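Local coordinates for protein imelysin (PDB 3OYV) that belongs to the imelysin-like family, is probably attached to the outer membrane, and is likely to take part in bacterial iron uptake, at residues Ser115-His120 and Thr346-Leu351. Numbering follows the deposited sequence.
Sequences SWYSWH and TLEFLL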
# COMPACT_ATOMS: atom_id res chain seq x y z
N SER A 115 -2.81 0.10 -10.23
CA SER A 115 -4.20 -0.18 -9.84
C SER A 115 -5.23 0.15 -10.94
O SER A 115 -6.43 0.24 -10.67
CB SER A 115 -4.60 0.45 -8.51
OG SER A 115 -3.90 -0.13 -7.43
N TRP A 116 -4.80 0.25 -12.20
CA TRP A 116 -5.77 0.51 -13.25
C TRP A 116 -6.67 -0.67 -13.56
O TRP A 116 -7.77 -0.48 -14.05
CB TRP A 116 -5.09 1.00 -14.53
CG TRP A 116 -4.51 -0.06 -15.47
CD1 TRP A 116 -3.22 -0.51 -15.51
CD2 TRP A 116 -5.21 -0.78 -16.50
NE1 TRP A 116 -3.06 -1.44 -16.51
CE2 TRP A 116 -4.26 -1.61 -17.14
CE3 TRP A 116 -6.52 -0.78 -16.97
CZ2 TRP A 116 -4.61 -2.47 -18.19
CZ3 TRP A 116 -6.86 -1.60 -18.03
CH2 TRP A 116 -5.90 -2.43 -18.64
N TYR A 117 -6.21 -1.91 -13.30
CA TYR A 117 -7.00 -3.03 -13.73
C TYR A 117 -8.38 -2.97 -13.12
O TYR A 117 -9.37 -3.37 -13.73
CB TYR A 117 -6.39 -4.37 -13.33
CG TYR A 117 -4.98 -4.67 -13.73
CD1 TYR A 117 -4.48 -4.37 -14.99
CD2 TYR A 117 -4.13 -5.29 -12.85
CE1 TYR A 117 -3.19 -4.71 -15.34
CE2 TYR A 117 -2.85 -5.66 -13.19
CZ TYR A 117 -2.37 -5.35 -14.44
OH TYR A 117 -1.07 -5.70 -14.74
N SER A 118 -8.44 -2.46 -11.88
CA SER A 118 -9.68 -2.35 -11.11
C SER A 118 -10.25 -0.92 -11.11
O SER A 118 -11.17 -0.61 -10.36
CB SER A 118 -9.42 -2.83 -9.68
OG SER A 118 -8.36 -2.12 -9.12
N TRP A 119 -9.65 -0.03 -11.91
CA TRP A 119 -9.98 1.41 -11.92
C TRP A 119 -9.92 2.01 -10.51
O TRP A 119 -10.74 2.83 -10.10
CB TRP A 119 -11.35 1.66 -12.56
CG TRP A 119 -11.40 1.58 -14.05
CD1 TRP A 119 -10.49 1.02 -14.87
CD2 TRP A 119 -12.44 2.07 -14.88
NE1 TRP A 119 -10.88 1.13 -16.17
CE2 TRP A 119 -12.08 1.78 -16.21
CE3 TRP A 119 -13.64 2.77 -14.64
CZ2 TRP A 119 -12.90 2.14 -17.31
CZ3 TRP A 119 -14.44 3.15 -15.74
CH2 TRP A 119 -14.06 2.83 -17.05
N HIS A 120 -8.94 1.54 -9.76
CA HIS A 120 -8.81 1.84 -8.34
C HIS A 120 -7.68 2.83 -8.02
O HIS A 120 -7.42 3.13 -6.86
CB HIS A 120 -8.64 0.47 -7.64
CG HIS A 120 -8.34 0.53 -6.18
ND1 HIS A 120 -9.26 0.95 -5.25
CD2 HIS A 120 -7.23 0.17 -5.50
CE1 HIS A 120 -8.71 0.89 -4.05
NE2 HIS A 120 -7.48 0.40 -4.17
N THR A 346 -0.79 -8.77 -9.02
CA THR A 346 -0.98 -10.02 -9.77
C THR A 346 -2.36 -10.60 -9.48
O THR A 346 -3.06 -11.00 -10.40
CB THR A 346 0.14 -11.05 -9.49
OG1 THR A 346 1.37 -10.52 -9.97
CG2 THR A 346 -0.16 -12.34 -10.23
N LEU A 347 -2.77 -10.61 -8.21
CA LEU A 347 -4.13 -11.03 -7.93
C LEU A 347 -5.14 -10.12 -8.58
O LEU A 347 -6.14 -10.59 -9.09
CB LEU A 347 -4.33 -11.12 -6.44
CG LEU A 347 -5.52 -11.91 -5.97
CD1 LEU A 347 -5.68 -13.27 -6.67
CD2 LEU A 347 -5.37 -12.08 -4.42
N GLU A 348 -4.86 -8.82 -8.56
CA GLU A 348 -5.72 -7.87 -9.24
C GLU A 348 -5.91 -8.23 -10.73
O GLU A 348 -7.03 -8.22 -11.27
CB GLU A 348 -5.14 -6.45 -9.09
CG GLU A 348 -6.06 -5.31 -9.51
CD GLU A 348 -5.30 -3.99 -9.69
OE1 GLU A 348 -4.06 -4.00 -9.61
OE2 GLU A 348 -5.97 -2.98 -9.97
N PHE A 349 -4.79 -8.53 -11.39
CA PHE A 349 -4.81 -8.93 -12.82
C PHE A 349 -5.72 -10.14 -13.05
O PHE A 349 -6.43 -10.22 -14.04
CB PHE A 349 -3.38 -9.26 -13.23
CG PHE A 349 -3.20 -9.73 -14.66
CD1 PHE A 349 -3.42 -11.04 -15.01
CD2 PHE A 349 -2.66 -8.89 -15.61
CE1 PHE A 349 -3.22 -11.45 -16.32
CE2 PHE A 349 -2.44 -9.32 -16.91
CZ PHE A 349 -2.74 -10.58 -17.25
N LEU A 350 -5.65 -11.08 -12.11
CA LEU A 350 -6.39 -12.34 -12.17
C LEU A 350 -7.87 -12.21 -11.85
O LEU A 350 -8.65 -13.08 -12.21
CB LEU A 350 -5.71 -13.37 -11.25
CG LEU A 350 -4.28 -13.83 -11.65
CD1 LEU A 350 -3.62 -14.63 -10.50
CD2 LEU A 350 -4.28 -14.60 -12.99
N LEU A 351 -8.25 -11.09 -11.20
CA LEU A 351 -9.61 -10.87 -10.76
C LEU A 351 -10.40 -9.85 -11.58
O LEU A 351 -11.63 -9.90 -11.58
CB LEU A 351 -9.64 -10.45 -9.28
CG LEU A 351 -9.24 -11.52 -8.28
CD1 LEU A 351 -9.20 -10.90 -6.87
CD2 LEU A 351 -10.21 -12.72 -8.34
O HOH W 1 -2.99 -2.39 -11.62
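E348 reaches from its helix into the loop 115-120, glutamate being long enough to carry two acceptor oxygens to the donors there. E348 CB lies 4.1 Å from Y117 CD2. With CG anti to the backbone N (chi1 -169°) and the chain extended beyond it, CG meets the ring edge and CB of Y117. CD passes between Y117 CD2 and S118 OG, the carboxylate turned 62° from the ring. E348 OE2 accepts from S118 OG at 2.7 Å and from S118 N at 3.2 Å, the second bond bent (137°); the donors come from opposite faces of the carboxylate plane. Serine suits this place because its short hydroxyl adds a second donor to the backbone amide. E348 OE1 accepts from H345 ND1 and, at 2.8 Å, from the O of a water that accepts a weak bond from S115 N. An alanine in place of E348 would probably leave both S118 donors without their buried acceptor. Phenylalanine at F349 offers an apolar ring edge to the face of Y117, centroids 5.5 Å apart. Tyrosine supplies that face while its hydroxyl hydrogen-bonds Q309. The loop between helices 106-111 and 121-137 thus meets helix 343-351, with W275 of helix 265-283 against S118 and E348; strand 352-353 follows, antiparallel to 356-357, and the Y117 backbone hydrogen-bonds G355 between them.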